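Local atomic coordinates of CIR protein (Plasmodium chabaudi chabaudi, PDB entry 6ZYV), a protein that is of unknown function but belongs to the PIR family of Plasmodium variant antigens, whose ectodomains are probably presented at the infected red blood cell. Residues 16-19 and 20-24; 36-39 and 40-44; 194-198 and 199-203. The protein carries 5 engineered substitutions. One frame throughout, in Å; residues are numbered along the deposited sequence.

Contact 1 (16-19 and 20-24)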
loop_
_atom_site.group_PDB
_atom_site.type_symbol
_atom_site.label_atom_id
_atom_site.label_comp_id
_atom_site.label_asym_id
_atom_site.label_seq_id
_atom_site.Cartn_x
_atom_site.Cartn_y
_atom_site.Cartn_z
ATOM N N LYS A 16 -0.056 -5.848 -6.004
ATOM C CA LYS A 16 -0.180 -6.175 -7.428
ATOM C C LYS A 16 -1.304 -7.194 -7.695
ATOM O O LYS A 16 -2.108 -7.023 -8.625
ATOM C CB LYS A 16 1.146 -6.643 -8.052
ATOM C CG LYS A 16 1.001 -6.953 -9.557
ATOM C CD LYS A 16 1.799 -5.995 -10.449
ATOM C CE LYS A 16 1.823 -6.375 -11.919
ATOM N NZ LYS A 16 0.456 -6.316 -12.511
ATOM N N LYS A 17 -1.392 -8.223 -6.839
ATOM C CA LYS A 17 -2.422 -9.260 -6.952
ATOM C C LYS A 17 -3.841 -8.641 -6.872
ATOM O O LYS A 17 -4.654 -8.859 -7.773
ATOM C CB LYS A 17 -2.222 -10.336 -5.854
ATOM C CG LYS A 17 -1.940 -11.735 -6.385
ATOM C CD LYS A 17 -1.442 -12.714 -5.287
ATOM C CE LYS A 17 -0.146 -12.280 -4.594
ATOM N NZ LYS A 17 0.105 -13.007 -3.301
ATOM N N ILE A 18 -4.110 -7.802 -5.844
ATOM C CA ILE A 18 -5.422 -7.190 -5.716
ATOM C C ILE A 18 -5.692 -6.163 -6.834
ATOM O O ILE A 18 -6.820 -6.089 -7.314
ATOM C CB ILE A 18 -5.719 -6.630 -4.295
ATOM C CG1 ILE A 18 -7.224 -6.380 -4.111
ATOM C CG2 ILE A 18 -4.912 -5.379 -3.974
ATOM C CD1 ILE A 18 -8.101 -7.586 -4.448
ATOM N N ASP A 19 -4.668 -5.428 -7.294
ATOM C CA ASP A 19 -4.831 -4.479 -8.391
ATOM C C ASP A 19 -5.371 -5.156 -9.656
ATOM O O ASP A 19 -6.383 -4.707 -10.208
ATOM C CB ASP A 19 -3.501 -3.773 -8.719
ATOM C CG ASP A 19 -3.261 -2.475 -7.992
ATOM O OD1 ASP A 19 -4.224 -1.925 -7.437
ATOM O OD2 ASP A 19 -2.093 -2.009 -7.967
ATOM N N ASP A 20 -4.724 -6.240 -10.104
ATOM C CA ASP A 20 -5.160 -6.939 -11.304
ATOM C C ASP A 20 -6.578 -7.507 -11.170
ATOM O O ASP A 20 -7.285 -7.615 -12.173
ATOM C CB ASP A 20 -4.154 -8.048 -11.662
ATOM C CG ASP A 20 -2.724 -7.545 -11.818
ATOM O OD1 ASP A 20 -2.544 -6.333 -12.075
ATOM O OD2 ASP A 20 -1.784 -8.361 -11.670
ATOM N N CYS A 21 -7.019 -7.823 -9.953
ATOM C CA CYS A 21 -8.314 -8.443 -9.742
ATOM C C CYS A 21 -9.428 -7.525 -9.366
ATOM O O CYS A 21 -10.489 -8.049 -9.043
ATOM C CB CYS A 21 -8.192 -9.556 -8.714
ATOM S SG CYS A 21 -7.551 -11.103 -9.383
ATOM N N LEU A 22 -9.237 -6.200 -9.370
ATOM C CA LEU A 22 -10.286 -5.312 -8.880
ATOM C C LEU A 22 -11.593 -5.331 -9.710
ATOM O O LEU A 22 -12.644 -4.960 -9.179
ATOM C CB LEU A 22 -9.774 -3.890 -8.663
ATOM C CG LEU A 22 -10.166 -3.251 -7.319
ATOM C CD1 LEU A 22 -9.935 -4.189 -6.124
ATOM C CD2 LEU A 22 -9.419 -1.975 -7.100
ATOM N N GLN A 23 -11.547 -5.800 -10.969
ATOM C CA GLN A 23 -12.734 -5.952 -11.826
ATOM C C GLN A 23 -13.521 -4.654 -12.092
ATOM O O GLN A 23 -14.633 -4.709 -12.623
ATOM C CB GLN A 23 -13.673 -7.042 -11.264
ATOM C CG GLN A 23 -13.638 -8.359 -12.030
ATOM C CD GLN A 23 -12.309 -9.054 -11.916
ATOM O OE1 GLN A 23 -11.454 -8.958 -12.805
ATOM N NE2 GLN A 23 -12.109 -9.777 -10.817
ATOM N N ILE A 24 -12.955 -3.499 -11.741
ATOM C CA ILE A 24 -13.615 -2.218 -11.960
ATOM C C ILE A 24 -13.241 -1.673 -13.329
ATOM O O ILE A 24 -12.064 -1.465 -13.616
ATOM C CB ILE A 24 -13.286 -1.226 -10.821
ATOM C CG1 ILE A 24 -13.840 -1.738 -9.490
ATOM C CG2 ILE A 24 -13.808 0.172 -11.132
ATOM C CD1 ILE A 24 -13.200 -1.175 -8.395
#

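Contact 2 (36-39 and 40-44)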
loop_
_atom_site.group_PDB
_atom_site.type_symbol
_atom_site.label_atom_id
_atom_site.label_comp_id
_atom_site.label_asym_id
_atom_site.label_seq_id
_atom_site.Cartn_x
_atom_site.Cartn_y
_atom_site.Cartn_z
ATOM N N THR A 36 -11.943 -15.637 -7.833
ATOM C CA THR A 36 -12.499 -15.819 -6.500
ATOM C C THR A 36 -11.622 -15.251 -5.377
ATOM O O THR A 36 -12.017 -15.367 -4.221
ATOM C CB THR A 36 -12.810 -17.307 -6.280
ATOM O OG1 THR A 36 -11.608 -18.067 -6.458
ATOM C CG2 THR A 36 -13.889 -17.823 -7.230
ATOM N N LEU A 37 -10.466 -14.622 -5.708
ATOM C CA LEU A 37 -9.463 -14.080 -4.777
ATOM C C LEU A 37 -10.018 -13.434 -3.502
ATOM O O LEU A 37 -9.645 -13.835 -2.398
ATOM C CB LEU A 37 -8.534 -13.085 -5.493
ATOM C CG LEU A 37 -7.330 -12.612 -4.694
ATOM C CD1 LEU A 37 -6.219 -13.630 -4.756
ATOM C CD2 LEU A 37 -6.823 -11.299 -5.219
ATOM N N TYR A 38 -10.912 -12.440 -3.649
ATOM C CA TYR A 38 -11.475 -11.750 -2.499
ATOM C C TYR A 38 -12.927 -12.080 -2.240
ATOM O O TYR A 38 -13.515 -11.441 -1.387
ATOM C CB TYR A 38 -11.275 -10.220 -2.616
ATOM C CG TYR A 38 -11.821 -9.615 -3.893
ATOM C CD1 TYR A 38 -13.175 -9.345 -4.037
ATOM C CD2 TYR A 38 -10.988 -9.325 -4.959
ATOM C CE1 TYR A 38 -13.683 -8.797 -5.208
ATOM C CE2 TYR A 38 -11.482 -8.775 -6.135
ATOM C CZ TYR A 38 -12.830 -8.508 -6.258
ATOM O OH TYR A 38 -13.313 -7.955 -7.425
ATOM N N SER A 39 -13.511 -13.073 -2.942
ATOM C CA SER A 39 -14.927 -13.429 -2.807
ATOM C C SER A 39 -15.363 -13.699 -1.367
ATOM O O SER A 39 -16.462 -13.299 -0.982
ATOM C CB SER A 39 -15.300 -14.594 -3.716
ATOM O OG SER A 39 -14.627 -15.791 -3.370
ATOM N N ASP A 40 -14.475 -14.301 -0.556
ATOM C CA ASP A 40 -14.719 -14.567 0.869
ATOM C C ASP A 40 -14.975 -13.292 1.679
ATOM O O ASP A 40 -15.542 -13.365 2.763
ATOM C CB ASP A 40 -13.497 -15.274 1.489
ATOM C CG ASP A 40 -13.370 -16.763 1.161
ATOM O OD1 ASP A 40 -14.419 -17.465 1.142
ATOM O OD2 ASP A 40 -12.215 -17.229 0.942
ATOM N N TYR A 41 -14.516 -12.133 1.178
ATOM C CA TYR A 41 -14.606 -10.847 1.863
ATOM C C TYR A 41 -15.625 -9.873 1.257
ATOM O O TYR A 41 -15.678 -8.723 1.680
ATOM C CB TYR A 41 -13.216 -10.207 1.972
ATOM C CG TYR A 41 -12.194 -11.167 2.541
ATOM C CD1 TYR A 41 -12.335 -11.680 3.822
ATOM C CD2 TYR A 41 -11.165 -11.659 1.758
ATOM C CE1 TYR A 41 -11.441 -12.611 4.332
ATOM C CE2 TYR A 41 -10.240 -12.562 2.267
ATOM C CZ TYR A 41 -10.387 -13.044 3.557
ATOM O OH TYR A 41 -9.520 -13.970 4.089
ATOM N N CYS A 42 -16.446 -10.331 0.308
ATOM C CA CYS A 42 -17.492 -9.529 -0.320
ATOM C C CYS A 42 -18.569 -9.176 0.710
ATOM O O CYS A 42 -18.904 -10.006 1.557
ATOM C CB CYS A 42 -18.090 -10.277 -1.511
ATOM S SG CYS A 42 -17.054 -10.261 -2.999
ATOM N N PRO A 43 -19.097 -7.941 0.680
ATOM C CA PRO A 43 -20.132 -7.577 1.666
ATOM C C PRO A 43 -21.412 -8.374 1.470
ATOM O O PRO A 43 -21.748 -8.763 0.354
ATOM C CB PRO A 43 -20.392 -6.085 1.421
ATOM C CG PRO A 43 -19.417 -5.650 0.390
ATOM C CD PRO A 43 -18.797 -6.842 -0.258
ATOM N N MET A 44 -22.156 -8.561 2.552
ATOM C CA MET A 44 -23.443 -9.219 2.491
ATOM C C MET A 44 -24.431 -8.356 1.695
ATOM O O MET A 44 -24.387 -7.129 1.770
ATOM C CB MET A 44 -23.991 -9.384 3.896
ATOM C CG MET A 44 -23.620 -10.680 4.538
ATOM S SD MET A 44 -24.794 -10.991 5.872
ATOM C CE MET A 44 -24.469 -9.548 6.938
#

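Contact 3 (194-198 and 199-203)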
loop_
_atom_site.group_PDB
_atom_site.type_symbol
_atom_site.label_atom_id
_atom_site.label_comp_id
_atom_site.label_asym_id
_atom_site.label_seq_id
_atom_site.Cartn_x
_atom_site.Cartn_y
_atom_site.Cartn_z
ATOM N N LYS A 194 13.454 14.216 -7.934
ATOM C CA LYS A 194 12.609 14.980 -8.834
ATOM C C LYS A 194 11.211 15.154 -8.227
ATOM O O LYS A 194 10.628 16.224 -8.360
ATOM C CB LYS A 194 12.540 14.330 -10.218
ATOM C CG LYS A 194 11.785 15.170 -11.235
ATOM C CD LYS A 194 12.036 14.722 -12.682
ATOM C CE LYS A 194 11.232 15.523 -13.685
ATOM N NZ LYS A 194 9.804 15.121 -13.675
ATOM N N PHE A 195 10.687 14.137 -7.541
ATOM C CA PHE A 195 9.391 14.224 -6.872
ATOM C C PHE A 195 9.425 15.331 -5.769
ATOM O O PHE A 195 8.480 16.103 -5.647
ATOM C CB PHE A 195 8.994 12.846 -6.299
ATOM C CG PHE A 195 7.956 12.878 -5.201
ATOM C CD1 PHE A 195 6.610 13.034 -5.501
ATOM C CD2 PHE A 195 8.334 12.798 -3.872
ATOM C CE1 PHE A 195 5.673 13.116 -4.491
ATOM C CE2 PHE A 195 7.397 12.888 -2.857
ATOM C CZ PHE A 195 6.075 13.040 -3.167
ATOM N N LEU A 196 10.506 15.393 -4.981
ATOM C CA LEU A 196 10.653 16.385 -3.919
ATOM C C LEU A 196 10.732 17.792 -4.502
ATOM O O LEU A 196 10.086 18.711 -3.988
ATOM C CB LEU A 196 11.897 16.094 -3.058
ATOM C CG LEU A 196 11.904 14.764 -2.289
ATOM C CD1 LEU A 196 13.239 14.551 -1.534
ATOM C CD2 LEU A 196 10.723 14.684 -1.335
ATOM N N ASN A 197 11.522 17.950 -5.587
ATOM C CA ASN A 197 11.738 19.218 -6.285
ATOM C C ASN A 197 10.490 19.691 -7.012
ATOM O O ASN A 197 10.085 20.813 -6.803
ATOM C CB ASN A 197 12.929 19.127 -7.253
ATOM C CG ASN A 197 14.249 18.838 -6.588
ATOM O OD1 ASN A 197 14.336 18.745 -5.366
ATOM N ND2 ASN A 197 15.317 18.675 -7.359
ATOM N N ASP A 198 9.868 18.860 -7.836
ATOM C CA ASP A 198 8.688 19.238 -8.599
ATOM C C ASP A 198 7.506 19.601 -7.720
ATOM O O ASP A 198 6.726 20.479 -8.077
ATOM C CB ASP A 198 8.251 18.103 -9.540
ATOM C CG ASP A 198 9.161 17.822 -10.719
ATOM O OD1 ASP A 198 10.153 18.581 -10.910
ATOM O OD2 ASP A 198 8.891 16.842 -11.446
ATOM N N ASN A 199 7.354 18.920 -6.593
ATOM C CA ASN A 199 6.225 19.172 -5.711
ATOM C C ASN A 199 6.534 20.078 -4.534
ATOM O O ASN A 199 5.689 20.209 -3.666
ATOM C CB ASN A 199 5.638 17.860 -5.250
ATOM C CG ASN A 199 5.107 17.060 -6.421
ATOM O OD1 ASN A 199 4.018 17.315 -6.924
ATOM N ND2 ASN A 199 5.878 16.105 -6.907
ATOM N N ASN A 200 7.731 20.689 -4.478
ATOM C CA ASN A 200 8.135 21.595 -3.393
ATOM C C ASN A 200 7.938 20.928 -2.018
ATOM O O ASN A 200 7.342 21.520 -1.113
ATOM C CB ASN A 200 7.353 22.909 -3.463
ATOM C CG ASN A 200 8.077 24.060 -2.801
ATOM O OD1 ASN A 200 9.304 24.083 -2.711
ATOM N ND2 ASN A 200 7.331 25.021 -2.316
ATOM N N VAL A 201 8.364 19.676 -1.895
ATOM C CA VAL A 201 8.181 18.941 -0.666
ATOM C C VAL A 201 9.180 19.382 0.382
ATOM O O VAL A 201 10.393 19.443 0.131
ATOM C CB VAL A 201 8.202 17.413 -0.894
ATOM C CG1 VAL A 201 8.084 16.662 0.432
ATOM C CG2 VAL A 201 7.113 16.985 -1.891
ATOM N N ASP A 202 8.647 19.762 1.537
ATOM C CA ASP A 202 9.428 20.086 2.711
ATOM C C ASP A 202 9.484 18.728 3.453
ATOM O O ASP A 202 8.481 18.297 4.023
ATOM C CB ASP A 202 8.681 21.142 3.541
ATOM C CG ASP A 202 9.336 21.538 4.852
ATOM O OD1 ASP A 202 10.406 20.979 5.178
ATOM O OD2 ASP A 202 8.784 22.421 5.545
ATOM N N THR A 203 10.637 18.037 3.394
ATOM C CA THR A 203 10.784 16.733 4.052
ATOM C C THR A 203 10.736 16.818 5.591
ATOM O O THR A 203 10.597 15.780 6.242
ATOM C CB THR A 203 12.029 16.014 3.560
ATOM O OG1 THR A 203 13.189 16.752 3.965
ATOM C CG2 THR A 203 12.028 15.820 2.058
#

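Contact 1 (16-19 and 20-24)
K16 and D20, one helical turn apart at the end of helix 8-20, are joined by a salt bridge in which the ammonium faces both carboxylate oxygens almost equally. K16 NZ lies 3.0 Å from D20 OD1 and 3.1 Å from D20 OD2, each bond singly weak. A chi1 of -179° swings the lysine CG away from the backbone N, and bends at chi2 and chi4 bring the chain round to the carboxylate. D20 OD1 also has a weak bond to T29 OG1.

Backbone bonds show the helix running out. D20 N still donates almost straight to K16 O, 3.1 Å away, but C21 N divides itself weakly between K17 O and I18 O. L22 N makes a weak bond to D19 O at 3.3 Å. C21 is the first residue to leave helical phi/psi, and its disulfide to C32 ties this point to the following loop.

Apolar contact comes from I18 CG1 and L22 CD1, 4.0 Å apart, both side chains buried against W94 of helix 81-101, to whose NE1 D19 turns its carboxylate.

K16 is exposed and D20 partly so, so solvent probably screens the pair; the helix end seems held mainly by the buried aliphatics and the disulfide.

Contact 2 (36-39 and 40-44)
C42 SG comes up to the edge of the Y38 ring. From Y38 CB, chi1 of 55° puts CG between the backbone N and the carbonyl carbon, and the ring runs toward the carbonyl of C21, just past the end of helix 8-20. Its CD1 edge lies 4.1 Å from C42 SG, which sits near the ring plane, 5.3 Å from the centroid and 79° off the normal: a sulfur-aromatic contact at the edge. On the CD2 side the ring packs on I18; it also touches A61 of helix 55-71, and at the tip OH probably hydrogen-bonds C21 O. Tyrosine fits this buried place because a flat apolar body ends in one polar atom with a probable partner.

The backbone beneath forms a short 3-10 turn. Y41 N donates to Y38 O at 2.8 Å and C42 N to S39 O at 3.2 Å. C42 SG, disulfide-bonded to C52, ties this turn to the chain just before helix 55-71.

Just ahead of the 3-10 turn, T36 O accepts two bonds from S39, one from N and one from OG at 2.8 Å, a grip that serine's short hydroxyl suits. D40 CB lies 4.1 Å above the centre of one face of the Y41 ring, and that ring also meets H127, their planes about 80° apart.

Contact 3 (194-198 and 199-203)
N199 folds back on F195, at the last turn of helix 181-198. N199 ND2 donates to F195 O at 2.9 Å, in the carbonyl plane and on a lone pair, with the oxygen also close to the plane of the amide. N199 N reaches the same oxygen at 3.2 Å from above that plane, so a carbonyl at the helix end is gripped twice by one residue. A chi1 of -62° sets N199 CG beside its own backbone N, bringing both donors to one acceptor. ND2 also lies 3.5 Å from F195 CD1.

Apolar contacts flank this grip. L196 CD2 meets V201 CB at 3.7 Å and T203 CG2 at 3.8 Å, while F195 CE2 approaches V201 CG2. The compact methyl groups of V201 and T203 fit against L196 CD2 where the chain doubles back.

A Schellman motif positions them. N200, with positive phi (53°), is its C-prime residue; V201 N bonds L196 O at 2.9 Å, and N200 N bonds N197 O weakly. Asparagine accepts this conformation more readily than most residues with side chains. On the exposed side of the helix, K194 NZ bridges to D198 OD2 on its syn lone pair, one turn apart.

The loop leads on to helix 206-211, whose Y208 packs on F195, L196, V201 and T203, while F195 also rests on F157 and I160 of helix 154-174.

How the contacts relate
All three contacts are local turns in an all-helical chain, met in the order 1, 2, 3. Contact 1 closes helix 8-20, and contact 2 follows in the long loop leading to helix 55-71. Their centres are 13 Å apart and they touch: I18 CD1 packs 3.4 Å from Y38 CD2, and Y38 OH probably bonds C21 O. With disulfides at C21 and C42 they form one braced corner, as may suit an extracellular domain. Contact 3, its centre about 30 Å from that of contact 1 and 39 Å from that of contact 2, closes helix 181-198 across the chain's centre from contact 2, where hydrogen bonds and apolar packing, without a disulfide, shape the turn.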